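Local coordinates for protein RNA-directed RNA polymerase (Infectious pancreatic necrosis virus, PDB 3ZED) that probably acts as the viral RNA-dependent RNA polymerase, adding ribonucleotides to growing RNA, and occurs both free and covalently attached to the genome, at residues 74-79 with 263-268; 237-242 with 328-333. All coordinates share one frame; numbering follows the deposited sequence.

In the fold
Both interactions lie in the palm region of the birnavirus polymerase, with centres 15 Å apart. Interaction 1 sets the end of helix 73-76 and the residue after it on helix 260-278. Interaction 2 lays the irregular loop 237-242 on helix 326-340. The two larger helices meet directly, with L264 CD2 and A267 CB against L330 CD2, so one packed layer joins the contacts. Interaction 1 is about 29 Å from the chain centre, yet mostly buried. It is aliphatic, with one methyl against a carboxylate that bonds to S222. Interaction 2 is about 14 Å from the centre, but more open. It adds a proline ring, a serine CB and an imidazole edge to its aliphatic contacts.

Interaction 1: residues 74-79 with 263-268; sequences DAALPR and ALVLAD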
ATOM      1  N   ASP B  74      22.286 -20.965 -16.594  1.00 90.00           N
ATOM      2  CA  ASP B  74      21.990 -22.382 -16.843  1.00 91.43           C
ATOM      3  C   ASP B  74      22.416 -23.252 -15.663  1.00 95.44           C
ATOM      4  O   ASP B  74      21.724 -24.216 -15.345  1.00 95.66           O
ATOM      5  CB  ASP B  74      22.693 -22.875 -18.124  1.00 96.57           C
ATOM      6  CG  ASP B  74      22.278 -22.180 -19.408  1.00110.93           C
ATOM      7  OD1 ASP B  74      21.231 -21.495 -19.403  1.00111.13           O
ATOM      8  OD2 ASP B  74      22.989 -22.342 -20.427  1.00118.51           O
ATOM      9  N   ALA B  75      23.551 -22.911 -15.014  1.00 91.56           N
ATOM     10  CA  ALA B  75      24.057 -23.638 -13.852  1.00 91.51           C
ATOM     11  C   ALA B  75      23.257 -23.292 -12.598  1.00 92.21           C
ATOM     12  O   ALA B  75      22.911 -24.198 -11.839  1.00 93.19           O
ATOM     13  CB  ALA B  75      25.529 -23.330 -13.631  1.00 93.70           C
ATOM     14  N   ALA B  76      22.957 -21.989 -12.383  1.00 84.11           N
ATOM     15  CA  ALA B  76      22.226 -21.519 -11.204  1.00 80.54           C
ATOM     16  C   ALA B  76      20.742 -21.868 -11.260  1.00 81.26           C
ATOM     17  O   ALA B  76      20.164 -22.202 -10.224  1.00 78.76           O
ATOM     18  CB  ALA B  76      22.403 -20.024 -11.034  1.00 79.73           C
ATOM     19  N   LEU B  77      20.124 -21.784 -12.457  1.00 77.91           N
ATOM     20  CA  LEU B  77      18.716 -22.124 -12.669  1.00 76.03           C
ATOM     21  C   LEU B  77      18.614 -23.170 -13.791  1.00 82.58           C
ATOM     22  O   LEU B  77      18.293 -22.809 -14.926  1.00 82.30           O
ATOM     23  CB  LEU B  77      17.878 -20.869 -12.976  1.00 73.40           C
ATOM     24  CG  LEU B  77      17.840 -19.779 -11.905  1.00 75.51           C
ATOM     25  CD1 LEU B  77      17.235 -18.517 -12.450  1.00 73.17           C
ATOM     26  CD2 LEU B  77      17.084 -20.229 -10.661  1.00 77.12           C
ATOM     27  N   PRO B  78      18.933 -24.468 -13.505  1.00 81.83           N
ATOM     28  CA  PRO B  78      18.908 -25.493 -14.569  1.00 83.26           C
ATOM     29  C   PRO B  78      17.528 -25.739 -15.171  1.00 85.49           C
ATOM     30  O   PRO B  78      17.439 -25.992 -16.378  1.00 86.38           O
ATOM     31  CB  PRO B  78      19.423 -26.752 -13.861  1.00 86.82           C
ATOM     32  CG  PRO B  78      20.168 -26.259 -12.680  1.00 90.62           C
ATOM     33  CD  PRO B  78      19.390 -25.062 -12.230  1.00 83.42           C
ATOM     34  N   ARG B  79      16.462 -25.646 -14.350  1.00 79.64           N
ATOM     35  CA  ARG B  79      15.073 -25.818 -14.772  1.00 78.81           C
ATOM     36  C   ARG B  79      14.637 -24.776 -15.828  1.00 81.60           C
ATOM     37  O   ARG B  79      13.695 -25.028 -16.580  1.00 80.43           O
ATOM     38  CB  ARG B  79      14.152 -25.700 -13.553  1.00 77.02           C
ATOM     39  CG  ARG B  79      14.145 -26.902 -12.633  1.00 80.48           C
ATOM     40  CD  ARG B  79      13.147 -26.737 -11.481  1.00 74.54           C
ATOM     41  NE  ARG B  79      11.745 -26.583 -11.896  1.00 83.65           N
ATOM     42  CZ  ARG B  79      10.887 -27.586 -12.064  1.00102.30           C
ATOM     43  NH1 ARG B  79      11.271 -28.840 -11.856  1.00 93.63           N
ATOM     44  NH2 ARG B  79       9.642 -27.345 -12.446  1.00 94.53           N
ATOM     45  N   ALA B 263      17.176 -12.310  -8.547  1.00 60.63           N
ATOM     46  CA  ALA B 263      16.077 -12.376  -7.575  1.00 58.28           C
ATOM     47  C   ALA B 263      15.614 -13.812  -7.356  1.00 61.70           C
ATOM     48  O   ALA B 263      15.517 -14.235  -6.215  1.00 60.90           O
ATOM     49  CB  ALA B 263      14.920 -11.526  -8.044  1.00 56.90           C
ATOM     50  N   LEU B 264      15.379 -14.570  -8.443  1.00 59.28           N
ATOM     51  CA  LEU B 264      14.964 -15.971  -8.399  1.00 59.52           C
ATOM     52  C   LEU B 264      16.012 -16.810  -7.694  1.00 66.52           C
ATOM     53  O   LEU B 264      15.658 -17.547  -6.783  1.00 67.23           O
ATOM     54  CB  LEU B 264      14.697 -16.532  -9.816  1.00 59.85           C
ATOM     55  CG  LEU B 264      13.525 -15.930 -10.588  1.00 61.33           C
ATOM     56  CD1 LEU B 264      13.534 -16.394 -12.034  1.00 61.89           C
ATOM     57  CD2 LEU B 264      12.193 -16.248  -9.924  1.00 60.80           C
ATOM     58  N   VAL B 265      17.304 -16.646  -8.054  1.00 63.52           N
ATOM     59  CA  VAL B 265      18.416 -17.370  -7.442  1.00 64.46           C
ATOM     60  C   VAL B 265      18.437 -17.082  -5.926  1.00 68.98           C
ATOM     61  O   VAL B 265      18.465 -18.028  -5.137  1.00 71.36           O
ATOM     62  CB  VAL B 265      19.788 -17.058  -8.131  1.00 69.31           C
ATOM     63  CG1 VAL B 265      20.968 -17.601  -7.323  1.00 70.98           C
ATOM     64  CG2 VAL B 265      19.835 -17.601  -9.554  1.00 69.99           C
ATOM     65  N   LEU B 266      18.385 -15.797  -5.529  1.00 63.22           N
ATOM     66  CA  LEU B 266      18.442 -15.396  -4.121  1.00 61.76           C
ATOM     67  C   LEU B 266      17.202 -15.829  -3.333  1.00 62.97           C
ATOM     68  O   LEU B 266      17.366 -16.361  -2.231  1.00 62.55           O
ATOM     69  CB  LEU B 266      18.658 -13.880  -3.990  1.00 60.82           C
ATOM     70  CG  LEU B 266      20.038 -13.337  -4.396  1.00 67.42           C
ATOM     71  CD1 LEU B 266      20.110 -11.851  -4.158  1.00 66.50           C
ATOM     72  CD2 LEU B 266      21.203 -14.062  -3.643  1.00 71.73           C
ATOM     73  N   ALA B 267      15.977 -15.613  -3.890  1.00 57.40           N
ATOM     74  CA  ALA B 267      14.719 -16.010  -3.240  1.00 56.18           C
ATOM     75  C   ALA B 267      14.650 -17.532  -3.100  1.00 61.94           C
ATOM     76  O   ALA B 267      14.299 -18.002  -2.022  1.00 62.32           O
ATOM     77  CB  ALA B 267      13.513 -15.485  -4.000  1.00 55.58           C
ATOM     78  N   ASP B 268      15.071 -18.295  -4.144  1.00 59.05           N
ATOM     79  CA  ASP B 268      15.134 -19.759  -4.111  1.00 60.59           C
ATOM     80  C   ASP B 268      16.040 -20.254  -2.994  1.00 64.63           C
ATOM     81  O   ASP B 268      15.638 -21.104  -2.199  1.00 64.84           O
ATOM     82  CB  ASP B 268      15.686 -20.322  -5.439  1.00 64.13           C
ATOM     83  CG  ASP B 268      14.725 -20.479  -6.598  1.00 72.78           C
ATOM     84  OD1 ASP B 268      13.684 -19.776  -6.616  1.00 71.40           O
ATOM     85  OD2 ASP B 268      15.045 -21.251  -7.525  1.00 78.33           O
TER
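The flat group here is the carboxylate of D268, which L77 approaches. L77 CD2 stands off the carboxylate plane, beyond OD2, at 3.9 Å from D268 OD2. The same OD2 is hydrogen-bonded to S222 OG, so the methyl lies beside an oxygen that already has a polar partner. The motif is a helix end packed on the side of a second helix. L77 is the first residue after helix 73-76 to leave helical geometry, and its side chain lies against helix 260-278, in the palm region of the polymerase. It touches L264, V265 and D268, which are neighbours on that helix surface.

On the helix 260-278 side, V265 carries most of the contact, through CG2. This methyl is 3.8 Å from L77 CG and lies about equally near both L77 methyls. It is also 3.8 Å from A76 CB, so it fits against two successive residues. V265 CG1 is anti to the backbone N (chi1 169°), and CG2, beside that N, is the branch that meets L77 and A76. The side chains of L77 and L264 cross at about a right angle, with L77 CD1 4.2 Å from L264 CB.

V93 of strand 92-98 touches both A76 and V265, and so packs next to the contact. On another side of the helix, L266 touches Y251, a residue predicted to bind GTP. The V265 side chain is about 7 Å from that of Y251, so the packing lies near the putative site.

One close approach within helix 260-278 is not a bond. D268 OD1 lies 3.0 Å from L264 O, but both are acceptors. OD1 is satisfied by another partner. L264 O receives its hydrogen bond from the backbone N of D268, at 2.8 Å.

Interaction 2: residues 237-242 with 328-333; sequences YLPHVT and THLLLS
P239 lies against S333, and this is the tightest approach between loop 237-242 and helix 326-340. The loop, which links strand 235-236 to helix 260-278, packs here on a helix of the palm region. P239 CG is 3.6 Å from S333 CB. It is equally near the S333 carbonyl carbon, so the ring tip meets backbone as well as side chain. L238, P239 and H240 have polyproline-II-like backbone angles, and this extended piece runs past the helix surface.

The other apolar contacts gather at one methyl. L330 CD1 is 4.1 Å from both P239 CD and L238 CD2. L330 CG is anti to the backbone N (chi1 -166°) and turns back toward the loop; chi2 of 56° then places CD1 against P239 and L238. L330 and L238 also both touch L264 of helix 260-278, so that helix continues the packing.

V241 meets an aromatic ring. Its CG1 lies at the edge of the H329 imidazole, near the ring plane, 4.3 Å from H329 CD2. One face of the same ring carries S333 OG, 3.4 Å above the plane and offset toward the rim. The H329 side chain is about 9 Å from G248, predicted to bind GTP.

The hydrogen bonds of S333 OG and S333 N stay within helix 326-340. S333 OG donates to H329 O at 2.7 Å, tilted 34° from the carbonyl plane. S333 N reaches the same oxygen from the opposite face.

What the loop meets is thus mainly carbon. The contact between these two segments therefore depends on shape and the burial of apolar surface, not on polar pairing.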
ATOM      1  N   TYR B 237       3.219 -18.350 -12.359  1.00 53.56           N
ATOM      2  CA  TYR B 237       2.286 -18.224 -11.230  1.00 52.33           C
ATOM      3  C   TYR B 237       2.826 -17.231 -10.180  1.00 54.60           C
ATOM      4  O   TYR B 237       2.201 -17.035  -9.136  1.00 53.01           O
ATOM      5  CB  TYR B 237       2.015 -19.591 -10.584  1.00 55.07           C
ATOM      6  CG  TYR B 237       1.264 -20.539 -11.488  1.00 58.94           C
ATOM      7  CD1 TYR B 237      -0.128 -20.551 -11.513  1.00 60.87           C
ATOM      8  CD2 TYR B 237       1.945 -21.411 -12.338  1.00 60.89           C
ATOM      9  CE1 TYR B 237      -0.827 -21.427 -12.344  1.00 61.82           C
ATOM     10  CE2 TYR B 237       1.257 -22.266 -13.196  1.00 62.80           C
ATOM     11  CZ  TYR B 237      -0.127 -22.284 -13.183  1.00 68.64           C
ATOM     12  OH  TYR B 237      -0.799 -23.155 -14.002  1.00 69.57           O
ATOM     13  N   LEU B 238       3.993 -16.614 -10.456  1.00 51.51           N
ATOM     14  CA  LEU B 238       4.610 -15.609  -9.584  1.00 50.20           C
ATOM     15  C   LEU B 238       3.815 -14.322  -9.643  1.00 56.07           C
ATOM     16  O   LEU B 238       3.178 -14.068 -10.672  1.00 56.58           O
ATOM     17  CB  LEU B 238       6.067 -15.317 -10.007  1.00 50.41           C
ATOM     18  CG  LEU B 238       7.112 -16.412  -9.811  1.00 56.49           C
ATOM     19  CD1 LEU B 238       8.363 -16.085 -10.592  1.00 57.08           C
ATOM     20  CD2 LEU B 238       7.450 -16.600  -8.325  1.00 59.27           C
ATOM     21  N   PRO B 239       3.858 -13.460  -8.593  1.00 52.62           N
ATOM     22  CA  PRO B 239       3.126 -12.183  -8.676  1.00 50.64           C
ATOM     23  C   PRO B 239       3.734 -11.225  -9.708  1.00 56.72           C
ATOM     24  O   PRO B 239       4.923 -11.314 -10.012  1.00 56.41           O
ATOM     25  CB  PRO B 239       3.263 -11.607  -7.255  1.00 50.70           C
ATOM     26  CG  PRO B 239       3.699 -12.747  -6.397  1.00 55.89           C
ATOM     27  CD  PRO B 239       4.538 -13.602  -7.284  1.00 52.95           C
ATOM     28  N   HIS B 240       2.914 -10.310 -10.243  1.00 55.71           N
ATOM     29  CA  HIS B 240       3.369  -9.256 -11.144  1.00 57.70           C
ATOM     30  C   HIS B 240       4.297  -8.306 -10.373  1.00 58.33           C
ATOM     31  O   HIS B 240       4.041  -8.016  -9.198  1.00 55.44           O
ATOM     32  CB  HIS B 240       2.154  -8.486 -11.716  1.00 59.84           C
ATOM     33  CG  HIS B 240       2.489  -7.165 -12.348  1.00 64.63           C
ATOM     34  ND1 HIS B 240       2.905  -7.078 -13.674  1.00 68.25           N
ATOM     35  CD2 HIS B 240       2.462  -5.916 -11.817  1.00 66.30           C
ATOM     36  CE1 HIS B 240       3.112  -5.788 -13.901  1.00 67.40           C
ATOM     37  NE2 HIS B 240       2.854  -5.050 -12.815  1.00 66.50           N
ATOM     38  N   VAL B 241       5.389  -7.867 -11.014  1.00 55.21           N
ATOM     39  CA  VAL B 241       6.310  -6.901 -10.413  1.00 55.49           C
ATOM     40  C   VAL B 241       6.418  -5.674 -11.346  1.00 60.49           C
ATOM     41  O   VAL B 241       6.140  -5.786 -12.549  1.00 60.36           O
ATOM     42  CB  VAL B 241       7.712  -7.467 -10.037  1.00 60.95           C
ATOM     43  CG1 VAL B 241       7.625  -8.543  -8.958  1.00 61.08           C
ATOM     44  CG2 VAL B 241       8.467  -7.976 -11.256  1.00 62.42           C
ATOM     45  N   THR B 242       6.804  -4.509 -10.784  1.00 57.19           N
ATOM     46  CA  THR B 242       7.050  -3.298 -11.562  1.00 56.71           C
ATOM     47  C   THR B 242       8.504  -3.380 -12.006  1.00 60.50           C
ATOM     48  O   THR B 242       9.411  -3.231 -11.188  1.00 60.70           O
ATOM     49  CB  THR B 242       6.719  -2.035 -10.773  1.00 67.11           C
ATOM     50  OG1 THR B 242       5.380  -2.117 -10.282  1.00 68.12           O
ATOM     51  CG2 THR B 242       6.896  -0.771 -11.609  1.00 66.32           C
ATOM     52  N   THR B 328      12.941 -10.576  -1.186  1.00 49.63           N
ATOM     53  CA  THR B 328      12.038 -10.460  -0.020  1.00 48.17           C
ATOM     54  C   THR B 328      10.617 -10.110  -0.491  1.00 48.82           C
ATOM     55  O   THR B 328       9.666 -10.765  -0.054  1.00 46.72           O
ATOM     56  CB  THR B 328      12.588  -9.441   0.986  1.00 48.36           C
ATOM     57  OG1 THR B 328      13.859  -9.908   1.401  1.00 50.68           O
ATOM     58  CG2 THR B 328      11.704  -9.277   2.212  1.00 40.97           C
ATOM     59  N   HIS B 329      10.489  -9.108  -1.395  1.00 44.97           N
ATOM     60  CA  HIS B 329       9.214  -8.664  -1.972  1.00 44.19           C
ATOM     61  C   HIS B 329       8.504  -9.831  -2.689  1.00 50.13           C
ATOM     62  O   HIS B 329       7.300 -10.000  -2.520  1.00 51.72           O
ATOM     63  CB  HIS B 329       9.429  -7.488  -2.941  1.00 44.35           C
ATOM     64  CG  HIS B 329       8.159  -7.040  -3.585  1.00 47.09           C
ATOM     65  ND1 HIS B 329       7.194  -6.349  -2.862  1.00 47.98           N
ATOM     66  CD2 HIS B 329       7.699  -7.249  -4.840  1.00 48.70           C
ATOM     67  CE1 HIS B 329       6.193  -6.149  -3.701  1.00 46.39           C
ATOM     68  NE2 HIS B 329       6.455  -6.656  -4.904  1.00 47.32           N
ATOM     69  N   LEU B 330       9.260 -10.640  -3.452  1.00 45.65           N
ATOM     70  CA  LEU B 330       8.760 -11.781  -4.215  1.00 45.76           C
ATOM     71  C   LEU B 330       8.177 -12.864  -3.278  1.00 48.76           C
ATOM     72  O   LEU B 330       7.059 -13.323  -3.496  1.00 45.92           O
ATOM     73  CB  LEU B 330       9.918 -12.340  -5.072  1.00 47.57           C
ATOM     74  CG  LEU B 330       9.613 -13.335  -6.209  1.00 53.76           C
ATOM     75  CD1 LEU B 330       8.580 -12.765  -7.225  1.00 52.81           C
ATOM     76  CD2 LEU B 330      10.901 -13.735  -6.916  1.00 56.11           C
ATOM     77  N   LEU B 331       8.913 -13.224  -2.208  1.00 48.45           N
ATOM     78  CA  LEU B 331       8.491 -14.236  -1.221  1.00 48.54           C
ATOM     79  C   LEU B 331       7.243 -13.788  -0.430  1.00 51.03           C
ATOM     80  O   LEU B 331       6.329 -14.587  -0.242  1.00 50.84           O
ATOM     81  CB  LEU B 331       9.640 -14.574  -0.258  1.00 48.68           C
ATOM     82  CG  LEU B 331      10.865 -15.278  -0.855  1.00 53.46           C
ATOM     83  CD1 LEU B 331      12.044 -15.243   0.130  1.00 54.27           C
ATOM     84  CD2 LEU B 331      10.552 -16.717  -1.268  1.00 55.39           C
ATOM     85  N   LEU B 332       7.189 -12.513  -0.015  1.00 46.36           N
ATOM     86  CA  LEU B 332       6.043 -11.952   0.702  1.00 44.53           C
ATOM     87  C   LEU B 332       4.790 -11.918  -0.190  1.00 46.44           C
ATOM     88  O   LEU B 332       3.703 -12.292   0.256  1.00 45.44           O
ATOM     89  CB  LEU B 332       6.343 -10.508   1.206  1.00 43.04           C
ATOM     90  CG  LEU B 332       7.329 -10.324   2.356  1.00 47.26           C
ATOM     91  CD1 LEU B 332       7.514  -8.875   2.663  1.00 45.82           C
ATOM     92  CD2 LEU B 332       6.876 -11.046   3.609  1.00 49.90           C
ATOM     93  N   SER B 333       4.961 -11.464  -1.450  1.00 42.00           N
ATOM     94  CA  SER B 333       3.890 -11.305  -2.441  1.00 41.08           C
ATOM     95  C   SER B 333       3.293 -12.636  -2.827  1.00 43.43           C
ATOM     96  O   SER B 333       2.111 -12.666  -3.157  1.00 42.87           O
ATOM     97  CB  SER B 333       4.387 -10.560  -3.676  1.00 45.15           C
ATOM     98  OG  SER B 333       4.779  -9.256  -3.290  1.00 54.84           O
TER